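PDB 4WOZ: N-acetylneuraminate lyase from Peptoclostridium difficile, which is an enzyme of the dihydrodipicolinate synthetase family, built on a TIM barrel and assembled from four chains. Local coordinates for residues Y132-I137 / E169-V174; D112-V117 / V140-I145; F220-V225 / L267-Q272; N31-G36 / G273-Y278. One frame throughout, in Å; residues are numbered along the deposited sequence.

Contact 1: Y132-I137 / E169-V174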
loop_
_atom_site.group_PDB
_atom_site.type_symbol
_atom_site.label_atom_id
_atom_site.label_comp_id
_atom_site.label_asym_id
_atom_site.label_seq_id
_atom_site.Cartn_x
_atom_site.Cartn_y
_atom_site.Cartn_z
ATOM N N TYR A 132 -3.839 18.130 18.404
ATOM C CA TYR A 132 -4.788 17.175 18.960
ATOM C C TYR A 132 -4.252 16.639 20.292
ATOM O O TYR A 132 -4.967 16.621 21.291
ATOM C CB TYR A 132 -5.010 16.048 17.940
ATOM C CG TYR A 132 -5.660 14.777 18.452
ATOM C CD1 TYR A 132 -4.890 13.747 18.993
ATOM C CD2 TYR A 132 -7.034 14.576 18.338
ATOM C CE1 TYR A 132 -5.468 12.549 19.395
ATOM C CE2 TYR A 132 -7.625 13.378 18.742
ATOM C CZ TYR A 132 -6.834 12.369 19.265
ATOM O OH TYR A 132 -7.401 11.169 19.631
ATOM N N TYR A 133 -2.984 16.236 20.312
ATOM C CA TYR A 133 -2.375 15.704 21.529
ATOM C C TYR A 133 -2.187 16.760 22.629
ATOM O O TYR A 133 -2.487 16.509 23.796
ATOM C CB TYR A 133 -1.031 15.035 21.195
ATOM C CG TYR A 133 -1.179 13.647 20.596
ATOM C CD1 TYR A 133 -1.809 12.627 21.308
ATOM C CD2 TYR A 133 -0.689 13.351 19.322
ATOM C CE1 TYR A 133 -1.947 11.348 20.771
ATOM C CE2 TYR A 133 -0.825 12.070 18.775
ATOM C CZ TYR A 133 -1.454 11.076 19.507
ATOM O OH TYR A 133 -1.579 9.805 18.992
ATOM N N ASN A 134 -1.691 17.938 22.260
ATOM C CA ASN A 134 -1.492 19.008 23.231
ATOM C C ASN A 134 -2.819 19.451 23.839
ATOM O O ASN A 134 -2.913 19.670 25.043
ATOM C CB ASN A 134 -0.811 20.210 22.577
ATOM C CG ASN A 134 0.619 19.920 22.170
ATOM O OD1 ASN A 134 1.420 19.445 22.974
ATOM N ND2 ASN A 134 0.948 20.211 20.918
ATOM N N THR A 135 -3.843 19.585 23.006
ATOM C CA THR A 135 -5.148 19.995 23.497
ATOM C C THR A 135 -5.628 19.008 24.555
ATOM O O THR A 135 -6.080 19.400 25.628
ATOM C CB THR A 135 -6.186 20.056 22.350
ATOM O OG1 THR A 135 -5.871 21.148 21.477
ATOM C CG2 THR A 135 -7.587 20.250 22.900
ATOM N N ILE A 136 -5.516 17.723 24.249
ATOM C CA ILE A 136 -5.949 16.687 25.174
ATOM C C ILE A 136 -5.229 16.716 26.520
ATOM O O ILE A 136 -5.867 16.857 27.558
ATOM C CB ILE A 136 -5.767 15.283 24.554
ATOM C CG1 ILE A 136 -6.718 15.115 23.368
ATOM C CG2 ILE A 136 -6.018 14.208 25.607
ATOM C CD1 ILE A 136 -6.560 13.801 22.641
ATOM N N ILE A 137 -3.906 16.587 26.502
ATOM C CA ILE A 137 -3.130 16.550 27.743
ATOM C C ILE A 137 -3.026 17.871 28.497
ATOM O O ILE A 137 -2.840 17.875 29.715
ATOM C CB ILE A 137 -1.695 16.010 27.495
ATOM C CG1 ILE A 137 -1.024 15.668 28.830
ATOM C CG2 ILE A 137 -0.866 17.045 26.744
ATOM C CD1 ILE A 137 -1.760 14.608 29.640
ATOM N N GLU A 169 6.318 17.818 28.355
ATOM C CA GLU A 169 6.750 16.988 29.477
ATOM C C GLU A 169 5.650 16.088 30.032
ATOM O O GLU A 169 5.933 15.122 30.743
ATOM C CB GLU A 169 7.310 17.868 30.599
ATOM C CG GLU A 169 6.285 18.790 31.241
ATOM C CD GLU A 169 6.892 19.694 32.301
ATOM O OE1 GLU A 169 7.529 19.169 33.240
ATOM O OE2 GLU A 169 6.726 20.930 32.196
ATOM N N LYS A 170 4.396 16.396 29.714
ATOM C CA LYS A 170 3.288 15.580 30.197
ATOM C C LYS A 170 3.037 14.381 29.282
ATOM O O LYS A 170 2.272 13.476 29.620
ATOM C CB LYS A 170 2.027 16.439 30.357
ATOM C CG LYS A 170 2.195 17.535 31.421
ATOM C CD LYS A 170 0.869 17.988 32.032
ATOM C CE LYS A 170 0.006 18.761 31.054
ATOM N NZ LYS A 170 -1.316 19.110 31.660
ATOM N N ILE A 171 3.681 14.382 28.119
ATOM C CA ILE A 171 3.574 13.263 27.189
ATOM C C ILE A 171 4.783 12.394 27.565
ATOM O O ILE A 171 5.915 12.631 27.132
ATOM C CB ILE A 171 3.641 13.747 25.726
ATOM C CG1 ILE A 171 2.437 14.657 25.447
ATOM C CG2 ILE A 171 3.626 12.555 24.771
ATOM C CD1 ILE A 171 2.366 15.204 24.040
ATOM N N ILE A 172 4.523 11.395 28.397
ATOM C CA ILE A 172 5.568 10.527 28.928
ATOM C C ILE A 172 5.921 9.256 28.166
ATOM O O ILE A 172 6.886 8.587 28.520
ATOM C CB ILE A 172 5.229 10.121 30.376
ATOM C CG1 ILE A 172 3.944 9.286 30.392
ATOM C CG2 ILE A 172 5.038 11.366 31.234
ATOM C CD1 ILE A 172 3.595 8.703 31.752
ATOM N N GLY A 173 5.155 8.909 27.139
ATOM C CA GLY A 173 5.468 7.691 26.412
ATOM C C GLY A 173 4.678 7.444 25.143
ATOM O O GLY A 173 3.964 8.326 24.649
ATOM N N VAL A 174 4.808 6.229 24.620
ATOM C CA VAL A 174 4.132 5.838 23.391
ATOM C C VAL A 174 3.847 4.339 23.346
ATOM O O VAL A 174 4.644 3.536 23.829
ATOM C CB VAL A 174 4.995 6.193 22.159
ATOM C CG1 VAL A 174 6.346 5.495 22.259
ATOM C CG2 VAL A 174 4.287 5.773 20.877
#
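Lys170 and Ile137 carry most of this contact, through one polar bond and a close run of carbons. Lys170 NZ donates to the backbone oxygen of Ile137, with NZ to O at 2.8 Å. The donor stands 26° out of the carbonyl plane. NZ also bonds Val140 O, just past the helix, so two backbone oxygens grip the ammonium group. Ile137 lies in the last turn of helix 126-138. A positive charge here is probably favoured by the carbonyl end of the helix.

The apolar part lies beside this bond. The two side chains slant across each other. Ile137 CG1 is anti to the backbone N (chi1 -167°) and meets Lys170 CB at 3.5 Å, which is tight for two carbons. The same CG1 is 3.9 Å from Lys170 CE. The aliphatic chain of the lysine therefore packs on the isoleucine before its nitrogen reaches the carbonyl. On its other branch, Ile137 CG2 faces Ile171 CG1 at 4.3 Å. One turn earlier, Tyr133 CB touches Ile171 CD1 more loosely, at 4.4 Å.

Further neighbours complete this layer. Ile137 also packs on Leu144, and Tyr133 on Ile146, both of strand 144-147. Phe166 touches Ile171. The axes of the short helix and strand segments come within 11.2 Å and run 125° apart. This is the helix-on-sheet layering of a TIM barrel, with helix 126-138 packed outside the parallel strands and reaching strand 171-176.

Contact 2: D112-V117 / V140-I145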
loop_
_atom_site.group_PDB
_atom_site.type_symbol
_atom_site.label_atom_id
_atom_site.label_comp_id
_atom_site.label_asym_id
_atom_site.label_seq_id
_atom_site.Cartn_x
_atom_site.Cartn_y
_atom_site.Cartn_z
ATOM N N ASP A 112 -4.425 6.565 36.358
ATOM C CA ASP A 112 -3.000 6.863 36.476
ATOM C C ASP A 112 -2.420 7.590 35.270
ATOM O O ASP A 112 -1.462 8.362 35.398
ATOM C CB ASP A 112 -2.231 5.561 36.714
ATOM C CG ASP A 112 -2.682 4.848 37.974
ATOM O OD1 ASP A 112 -2.357 5.326 39.085
ATOM O OD2 ASP A 112 -3.375 3.817 37.858
ATOM N N ALA A 113 -2.993 7.332 34.103
ATOM C CA ALA A 113 -2.546 7.968 32.876
ATOM C C ALA A 113 -3.609 7.840 31.797
ATOM O O ALA A 113 -4.549 7.048 31.918
ATOM C CB ALA A 113 -1.248 7.335 32.399
ATOM N N ILE A 114 -3.473 8.641 30.749
ATOM C CA ILE A 114 -4.416 8.568 29.650
ATOM C C ILE A 114 -3.633 8.278 28.381
ATOM O O ILE A 114 -2.410 8.445 28.339
ATOM C CB ILE A 114 -5.219 9.883 29.474
ATOM C CG1 ILE A 114 -4.299 11.018 29.025
ATOM C CG2 ILE A 114 -5.908 10.234 30.783
ATOM C CD1 ILE A 114 -5.039 12.298 28.665
ATOM N N SER A 115 -4.345 7.835 27.355
ATOM C CA SER A 115 -3.732 7.508 26.080
ATOM C C SER A 115 -4.639 8.051 24.989
ATOM O O SER A 115 -5.835 8.242 25.213
ATOM C CB SER A 115 -3.602 5.986 25.945
ATOM O OG SER A 115 -2.907 5.637 24.762
ATOM N N ALA A 116 -4.080 8.297 23.813
ATOM C CA ALA A 116 -4.879 8.817 22.708
ATOM C C ALA A 116 -4.375 8.327 21.364
ATOM O O ALA A 116 -3.237 8.587 20.980
ATOM C CB ALA A 116 -4.885 10.351 22.735
ATOM N N VAL A 117 -5.231 7.604 20.654
ATOM C CA VAL A 117 -4.868 7.101 19.339
ATOM C C VAL A 117 -4.801 8.285 18.388
ATOM O O VAL A 117 -5.432 9.315 18.620
ATOM C CB VAL A 117 -5.919 6.097 18.803
ATOM C CG1 VAL A 117 -7.284 6.750 18.737
ATOM C CG2 VAL A 117 -5.510 5.600 17.423
ATOM N N VAL A 140 -5.943 18.602 31.146
ATOM C CA VAL A 140 -6.018 17.954 32.449
ATOM C C VAL A 140 -4.690 17.820 33.182
ATOM O O VAL A 140 -3.616 18.052 32.623
ATOM C CB VAL A 140 -6.633 16.540 32.330
ATOM C CG1 VAL A 140 -8.021 16.624 31.722
ATOM C CG2 VAL A 140 -5.735 15.649 31.481
ATOM N N ASP A 141 -4.780 17.438 34.449
ATOM C CA ASP A 141 -3.604 17.253 35.281
ATOM C C ASP A 141 -3.294 15.760 35.301
ATOM O O ASP A 141 -3.553 15.071 36.286
ATOM C CB ASP A 141 -3.882 17.768 36.694
ATOM C CG ASP A 141 -2.661 17.708 37.587
ATOM O OD1 ASP A 141 -1.575 18.125 37.131
ATOM O OD2 ASP A 141 -2.788 17.253 38.745
ATOM N N ASN A 142 -2.745 15.270 34.194
ATOM C CA ASN A 142 -2.418 13.858 34.056
ATOM C C ASN A 142 -1.195 13.706 33.148
ATOM O O ASN A 142 -0.506 14.685 32.846
ATOM C CB ASN A 142 -3.619 13.117 33.449
ATOM C CG ASN A 142 -3.766 11.698 33.976
ATOM O OD1 ASN A 142 -2.790 10.960 34.083
ATOM N ND2 ASN A 142 -4.992 11.310 34.298
ATOM N N ARG A 143 -0.929 12.476 32.716
ATOM C CA ARG A 143 0.195 12.184 31.830
ATOM C C ARG A 143 -0.348 11.406 30.634
ATOM O O ARG A 143 -1.246 10.577 30.786
ATOM C CB ARG A 143 1.246 11.356 32.572
ATOM C CG ARG A 143 1.811 12.052 33.799
ATOM C CD ARG A 143 2.570 11.086 34.698
ATOM N NE ARG A 143 1.698 10.066 35.278
ATOM C CZ ARG A 143 2.127 9.056 36.031
ATOM N NH1 ARG A 143 3.421 8.925 36.297
ATOM N NH2 ARG A 143 1.262 8.175 36.521
ATOM N N LEU A 144 0.193 11.662 29.446
ATOM C CA LEU A 144 -0.311 10.980 28.261
ATOM C C LEU A 144 0.663 10.107 27.475
ATOM O O LEU A 144 1.845 10.426 27.312
ATOM C CB LEU A 144 -0.956 12.004 27.312
ATOM C CG LEU A 144 -1.615 11.447 26.047
ATOM C CD1 LEU A 144 -2.764 12.328 25.630
ATOM C CD2 LEU A 144 -0.589 11.346 24.934
ATOM N N ILE A 145 0.123 9.003 26.975
ATOM C CA ILE A 145 0.871 8.054 26.172
ATOM C C ILE A 145 0.290 8.078 24.758
ATOM O O ILE A 145 -0.922 8.002 24.582
ATOM C CB ILE A 145 0.732 6.630 26.739
ATOM C CG1 ILE A 145 1.391 6.557 28.119
ATOM C CG2 ILE A 145 1.350 5.619 25.781
ATOM C CD1 ILE A 145 1.057 5.293 28.876
#
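Strands 113-117 and 144-147 pair in parallel, with Ile114 opposite Leu144 and Ser115 opposite Ile145. The backbone ladder is regular. Ile114 N donates to Arg143 O at 3.0 Å, and Ile145 N returns a bond to Ile114 O at 2.9 Å. Ala116 N then reaches Ile145 O in a longer bond of 3.3 Å.

On one face of the sheet, Ile114 and Leu144 pack on each other. Ile114 CG1 sits between the backbone N and the carbonyl carbon (chi1 67°), 3.9 Å from Leu144 CB. At the ends of the two chains, Ile114 CD1 meets Leu144 CD1 at 3.8 Å. The same leucine methyl touches Ala116 CB at 4.1 Å. The other branch of Ile114, CG2, lies against the amide of Asn142. The OD1 atom of that amide accepts from Arg143 N within the segment.

The guanidinium of Arg143 closes the start of the pairing. Its NH2 bonds Asp112 O at 3.0 Å, with an N-H...O angle of 163°. The oxygen lies at the edge of the group, near its plane. NH1 bonds Thr13 O, so the group holds two backbone carbonyls. Ser115 and Ile145 share the opposite face, where Ser115 OG bonds Tyr54 OH.

The two strands are the ends of a beta-alpha-beta unit whose connection is helix 126-138. Ile136 of that helix covers Ile114, Ala116 and Leu144, while strand 86-90 pairs with the other edge of strand 113-117.

Contact 3: F220-V225 / L267-Q272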
loop_
_atom_site.group_PDB
_atom_site.type_symbol
_atom_site.label_atom_id
_atom_site.label_comp_id
_atom_site.label_asym_id
_atom_site.label_seq_id
_atom_site.Cartn_x
_atom_site.Cartn_y
_atom_site.Cartn_z
ATOM N N PHE A 220 -3.527 -10.626 26.257
ATOM C CA PHE A 220 -3.163 -10.762 27.664
ATOM C C PHE A 220 -4.396 -11.047 28.525
ATOM O O PHE A 220 -4.278 -11.542 29.644
ATOM C CB PHE A 220 -2.452 -9.492 28.153
ATOM C CG PHE A 220 -1.152 -9.204 27.438
ATOM C CD1 PHE A 220 -0.662 -10.068 26.465
ATOM C CD2 PHE A 220 -0.433 -8.049 27.723
ATOM C CE1 PHE A 220 0.527 -9.786 25.783
ATOM C CE2 PHE A 220 0.754 -7.755 27.049
ATOM C CZ PHE A 220 1.234 -8.625 26.077
ATOM N N ASN A 221 -5.579 -10.729 28.007
ATOM C CA ASN A 221 -6.816 -10.996 28.736
ATOM C C ASN A 221 -6.956 -12.494 29.018
ATOM O O ASN A 221 -7.579 -12.885 30.008
ATOM C CB ASN A 221 -8.028 -10.524 27.932
ATOM C CG ASN A 221 -8.204 -9.024 27.971
ATOM O OD1 ASN A 221 -8.810 -8.482 28.895
ATOM N ND2 ASN A 221 -7.664 -8.340 26.969
ATOM N N VAL A 222 -6.387 -13.327 28.150
ATOM C CA VAL A 222 -6.463 -14.776 28.325
ATOM C C VAL A 222 -5.100 -15.452 28.376
ATOM O O VAL A 222 -5.006 -16.637 28.716
ATOM C CB VAL A 222 -7.255 -15.461 27.177
ATOM C CG1 VAL A 222 -8.719 -15.070 27.236
ATOM C CG2 VAL A 222 -6.645 -15.077 25.823
ATOM N N ASN A 223 -4.050 -14.705 28.046
ATOM C CA ASN A 223 -2.707 -15.274 28.018
ATOM C C ASN A 223 -1.710 -14.476 28.859
ATOM O O ASN A 223 -0.508 -14.533 28.614
ATOM C CB ASN A 223 -2.233 -15.349 26.556
ATOM C CG ASN A 223 -1.090 -16.327 26.353
ATOM O OD1 ASN A 223 -1.114 -17.439 26.879
ATOM N ND2 ASN A 223 -0.092 -15.925 25.564
ATOM N N GLY A 224 -2.222 -13.750 29.851
ATOM C CA GLY A 224 -1.381 -12.933 30.711
ATOM C C GLY A 224 -0.201 -13.628 31.370
ATOM O O GLY A 224 0.867 -13.027 31.538
ATOM N N VAL A 225 -0.380 -14.888 31.749
ATOM C CA VAL A 225 0.696 -15.633 32.391
ATOM C C VAL A 225 1.889 -15.833 31.452
ATOM O O VAL A 225 3.019 -15.519 31.819
ATOM C CB VAL A 225 0.201 -16.998 32.909
ATOM C CG1 VAL A 225 1.368 -17.778 33.515
ATOM C CG2 VAL A 225 -0.888 -16.785 33.951
ATOM N N LEU A 267 -14.702 -16.122 23.454
ATOM C CA LEU A 267 -15.091 -17.511 23.649
ATOM C C LEU A 267 -14.062 -18.214 24.532
ATOM O O LEU A 267 -14.401 -19.118 25.297
ATOM C CB LEU A 267 -15.209 -18.223 22.303
ATOM C CG LEU A 267 -16.368 -17.728 21.430
ATOM C CD1 LEU A 267 -16.313 -18.379 20.046
ATOM C CD2 LEU A 267 -17.688 -18.048 22.129
ATOM N N LEU A 268 -12.802 -17.806 24.420
ATOM C CA LEU A 268 -11.761 -18.402 25.242
ATOM C C LEU A 268 -11.978 -17.946 26.675
ATOM O O LEU A 268 -11.791 -18.720 27.608
ATOM C CB LEU A 268 -10.366 -17.991 24.753
ATOM C CG LEU A 268 -9.889 -18.692 23.475
ATOM C CD1 LEU A 268 -8.541 -18.127 23.032
ATOM C CD2 LEU A 268 -9.781 -20.191 23.731
ATOM N N LEU A 269 -12.371 -16.688 26.841
ATOM C CA LEU A 269 -12.643 -16.145 28.165
ATOM C C LEU A 269 -13.814 -16.904 28.795
ATOM O O LEU A 269 -13.787 -17.213 29.986
ATOM C CB LEU A 269 -12.979 -14.655 28.071
ATOM C CG LEU A 269 -11.782 -13.703 27.982
ATOM C CD1 LEU A 269 -12.258 -12.291 27.683
ATOM C CD2 LEU A 269 -10.999 -13.753 29.303
ATOM N N GLU A 270 -14.836 -17.195 27.988
ATOM C CA GLU A 270 -16.006 -17.937 28.457
ATOM C C GLU A 270 -15.547 -19.269 29.041
ATOM O O GLU A 270 -16.064 -19.724 30.067
ATOM C CB GLU A 270 -16.971 -18.210 27.302
ATOM C CG GLU A 270 -17.777 -17.014 26.832
ATOM C CD GLU A 270 -18.829 -16.590 27.835
ATOM O OE1 GLU A 270 -19.318 -17.459 28.591
ATOM O OE2 GLU A 270 -19.183 -15.391 27.856
ATOM N N GLU A 271 -14.573 -19.884 28.373
ATOM C CA GLU A 271 -14.027 -21.161 28.809
ATOM C C GLU A 271 -13.165 -20.999 30.056
ATOM O O GLU A 271 -12.823 -21.984 30.712
ATOM C CB GLU A 271 -13.211 -21.791 27.679
ATOM C CG GLU A 271 -14.060 -22.531 26.667
ATOM C CD GLU A 271 -14.515 -23.885 27.178
ATOM O OE1 GLU A 271 -14.848 -23.996 28.378
ATOM O OE2 GLU A 271 -14.549 -24.841 26.375
ATOM N N GLN A 272 -12.813 -19.759 30.378
ATOM C CA GLN A 272 -12.010 -19.494 31.563
ATOM C C GLN A 272 -12.899 -19.039 32.726
ATOM O O GLN A 272 -12.408 -18.591 33.758
ATOM C CB GLN A 272 -10.930 -18.446 31.260
ATOM C CG GLN A 272 -10.005 -18.845 30.107
ATOM C CD GLN A 272 -8.776 -17.959 29.989
ATOM O OE1 GLN A 272 -8.859 -16.735 30.113
ATOM N NE2 GLN A 272 -7.625 -18.575 29.734
#
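Asn221 ND2 is gripped by two carbonyl oxygens, Ala21 O and Ser218 O, while the backbone oxygen of Asn221 meets Leu269 CD2 at 3.6 Å. The other end of the amide, OD1, accepts from Asn44 ND2. Both ends of this buried amide are thus satisfied, which should fix its rotation.

The setting is the outer helical layer of the TIM barrel. Helix 220-235 follows the last barrel strand, 214-217. Helix 261-271 belongs to the helical C-terminal part that follows the barrel in this family. The axes of the two short helix segments approach to 9.9 Å, and their directions differ by 56°.

Val222 is the main side chain of the contact. Its CG1 is anti to the carbonyl carbon (chi1 -68°) and touches both Leu269 and Gln272. Leu269 lies slantwise to the valine, and Val222 CG1 meets Leu269 CD2 at only 3.3 Å. This is tighter than a normal van der Waals contact. Leu268 adds a looser touch, CB to Val222 CG1 at 4.2 Å. Leu268 also packs on Leu252 and Ile256 of helix 239-259, and on Tyr298 of helix 288-301. The contact therefore continues into the neighbouring C-terminal helices.

Gln272 stands just past the end of helix 261-271. Its side chain crosses that of Val222 at about a right angle. NE2 makes a weak bond to Val222 O at 3.4 Å, and the place of that oxygen is less sure. OE1 has a weak bond to His43 NE2 and rests 3.3 Å from Val222 CG1.

Contact 4: N31-G36 / G273-Y278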
loop_
_atom_site.group_PDB
_atom_site.type_symbol
_atom_site.label_atom_id
_atom_site.label_comp_id
_atom_site.label_asym_id
_atom_site.label_seq_id
_atom_site.Cartn_x
_atom_site.Cartn_y
_atom_site.Cartn_z
ATOM N N ASN A 31 -25.953 -4.960 24.364
ATOM C CA ASN A 31 -25.913 -4.123 25.557
ATOM C C ASN A 31 -24.768 -4.564 26.461
ATOM O O ASN A 31 -24.419 -5.744 26.500
ATOM C CB ASN A 31 -27.233 -4.209 26.335
ATOM C CG ASN A 31 -28.419 -3.673 25.546
ATOM O OD1 ASN A 31 -29.028 -4.389 24.752
ATOM N ND2 ASN A 31 -28.741 -2.402 25.755
ATOM N N ILE A 32 -24.188 -3.612 27.185
ATOM C CA ILE A 32 -23.091 -3.913 28.101
ATOM C C ILE A 32 -23.545 -4.829 29.240
ATOM O O ILE A 32 -24.596 -4.614 29.840
ATOM C CB ILE A 32 -22.517 -2.622 28.731
ATOM C CG1 ILE A 32 -21.863 -1.756 27.652
ATOM C CG2 ILE A 32 -21.516 -2.973 29.824
ATOM C CD1 ILE A 32 -21.354 -0.419 28.165
ATOM N N ASN A 33 -22.744 -5.850 29.525
ATOM C CA ASN A 33 -23.021 -6.799 30.603
ATOM C C ASN A 33 -22.076 -6.411 31.747
ATOM O O ASN A 33 -20.908 -6.811 31.761
ATOM C CB ASN A 33 -22.720 -8.224 30.131
ATOM C CG ASN A 33 -22.912 -9.260 31.222
ATOM O OD1 ASN A 33 -22.982 -8.926 32.403
ATOM N ND2 ASN A 33 -22.981 -10.530 30.830
ATOM N N GLU A 34 -22.573 -5.629 32.702
ATOM C CA GLU A 34 -21.731 -5.179 33.802
ATOM C C GLU A 34 -21.069 -6.303 34.585
ATOM O O GLU A 34 -19.882 -6.217 34.901
ATOM C CB GLU A 34 -22.504 -4.284 34.772
ATOM C CG GLU A 34 -21.557 -3.499 35.671
ATOM C CD GLU A 34 -22.257 -2.655 36.704
ATOM O OE1 GLU A 34 -23.273 -2.015 36.368
ATOM O OE2 GLU A 34 -21.775 -2.618 37.851
ATOM N N LYS A 35 -21.816 -7.354 34.904
ATOM C CA LYS A 35 -21.217 -8.449 35.648
ATOM C C LYS A 35 -20.073 -9.034 34.831
ATOM O O LYS A 35 -18.972 -9.236 35.348
ATOM C CB LYS A 35 -22.235 -9.550 35.962
ATOM C CG LYS A 35 -21.641 -10.636 36.856
ATOM C CD LYS A 35 -22.660 -11.669 37.307
ATOM C CE LYS A 35 -23.073 -12.583 36.174
ATOM N NZ LYS A 35 -23.941 -13.687 36.673
ATOM N N GLY A 36 -20.345 -9.302 33.555
ATOM C CA GLY A 36 -19.332 -9.860 32.677
ATOM C C GLY A 36 -18.102 -8.972 32.621
ATOM O O GLY A 36 -16.973 -9.455 32.698
ATOM N N GLY A 273 -14.211 -19.167 32.541
ATOM C CA GLY A 273 -15.167 -18.801 33.576
ATOM C C GLY A 273 -15.583 -17.343 33.598
ATOM O O GLY A 273 -16.045 -16.837 34.626
ATOM N N VAL A 274 -15.429 -16.667 32.465
ATOM C CA VAL A 274 -15.778 -15.256 32.362
ATOM C C VAL A 274 -16.856 -15.031 31.304
ATOM O O VAL A 274 -16.723 -15.488 30.169
ATOM C CB VAL A 274 -14.526 -14.411 32.000
ATOM C CG1 VAL A 274 -14.903 -12.941 31.840
ATOM C CG2 VAL A 274 -13.460 -14.576 33.083
ATOM N N GLU A 275 -17.919 -14.328 31.680
ATOM C CA GLU A 275 -19.010 -14.044 30.752
ATOM C C GLU A 275 -18.626 -12.916 29.798
ATOM O O GLU A 275 -19.197 -11.829 29.852
ATOM C CB GLU A 275 -20.283 -13.659 31.515
ATOM C CG GLU A 275 -20.923 -14.798 32.286
ATOM C CD GLU A 275 -22.238 -14.391 32.928
ATOM O OE1 GLU A 275 -23.145 -13.946 32.192
ATOM O OE2 GLU A 275 -22.367 -14.514 34.165
ATOM N N ALA A 276 -17.657 -13.184 28.930
ATOM C CA ALA A 276 -17.191 -12.193 27.965
ATOM C C ALA A 276 -18.313 -11.841 26.995
ATOM O O ALA A 276 -18.357 -10.739 26.450
ATOM C CB ALA A 276 -15.982 -12.732 27.205
ATOM N N GLY A 277 -19.207 -12.797 26.776
ATOM C CA GLY A 277 -20.336 -12.570 25.896
ATOM C C GLY A 277 -20.069 -12.433 24.406
ATOM O O GLY A 277 -19.219 -13.117 23.837
ATOM N N TYR A 278 -20.818 -11.525 23.788
ATOM C CA TYR A 278 -20.747 -11.265 22.354
ATOM C C TYR A 278 -19.963 -10.015 21.978
ATOM O O TYR A 278 -19.714 -9.142 22.809
ATOM C CB TYR A 278 -22.161 -11.092 21.794
ATOM C CG TYR A 278 -23.062 -12.293 21.926
ATOM C CD1 TYR A 278 -23.050 -13.304 20.969
ATOM C CD2 TYR A 278 -23.947 -12.407 22.995
ATOM C CE1 TYR A 278 -23.901 -14.400 21.071
ATOM C CE2 TYR A 278 -24.802 -13.500 23.108
ATOM C CZ TYR A 278 -24.773 -14.491 22.141
ATOM O OH TYR A 278 -25.616 -15.573 22.237
HETATM O O HOH W 1 -25.149 -11.393 33.320
#
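Lys35 CG is anti to the backbone N (chi1 -175°), and the chain bends at chi3 (72°), which sets CE on the Glu275 side; NZ follows from there. Glu275 CG is anti to its carbonyl carbon, with the chain extended beyond it. NZ of Lys35 and OE2 of Glu275 form a salt bridge of 3.1 Å. The place of OE2 is less sure, so the length is doubtful. Glu275 OE1 lies 3.7 Å from Asn33 ND2, and the amide and carboxylate planes are 74° apart. A water donates weakly to both Asn33 OD1 and Glu275 OE1.

Asn33 is the N-cap of helix 34-48. Its OD1 accepts from Gly36 N at 2.9 Å, in a straight bond whose donor stands above the amide plane. Across from this helix start, a Schellman motif with Gly273 as C-prime residue ends helix 261-271, and Glu275 centres an inverse gamma turn.

Gly36 has no side chain, and Glu275 O comes within 3.4 Å of Gly36 CA in a CA-H...O contact. Ser25 OG is also hydrogen-bonded to that oxygen.

In the fold
Contacts 1 and 2 are neighbours, with centres about 7 Å apart. Contact 1 uses helix 126-138, which links the two strands of contact 2; strand 144-147 is next to strand 171-176 in the sheet. Lys170 O lies 2.8 Å from Leu144 N, and Tyr133 OH lies 2.9 Å from Ala116 O, both probable hydrogen bonds. Contacts 3 and 4 have centres about 13 Å apart and meet where helix 261-271 ends. Here Glu270 OE2 lies 2.8 Å from Gly277 N. Contact 1 lies across the chain's centre from contacts 3 and 4. Contacts 2 and 4 are about 27 Å apart, centre to centre. Contact 4 closes a loop of the chain that encloses the other three. None of the bonds described involves the ligand 2-(acetylamino)-2-deoxy-d-mannose.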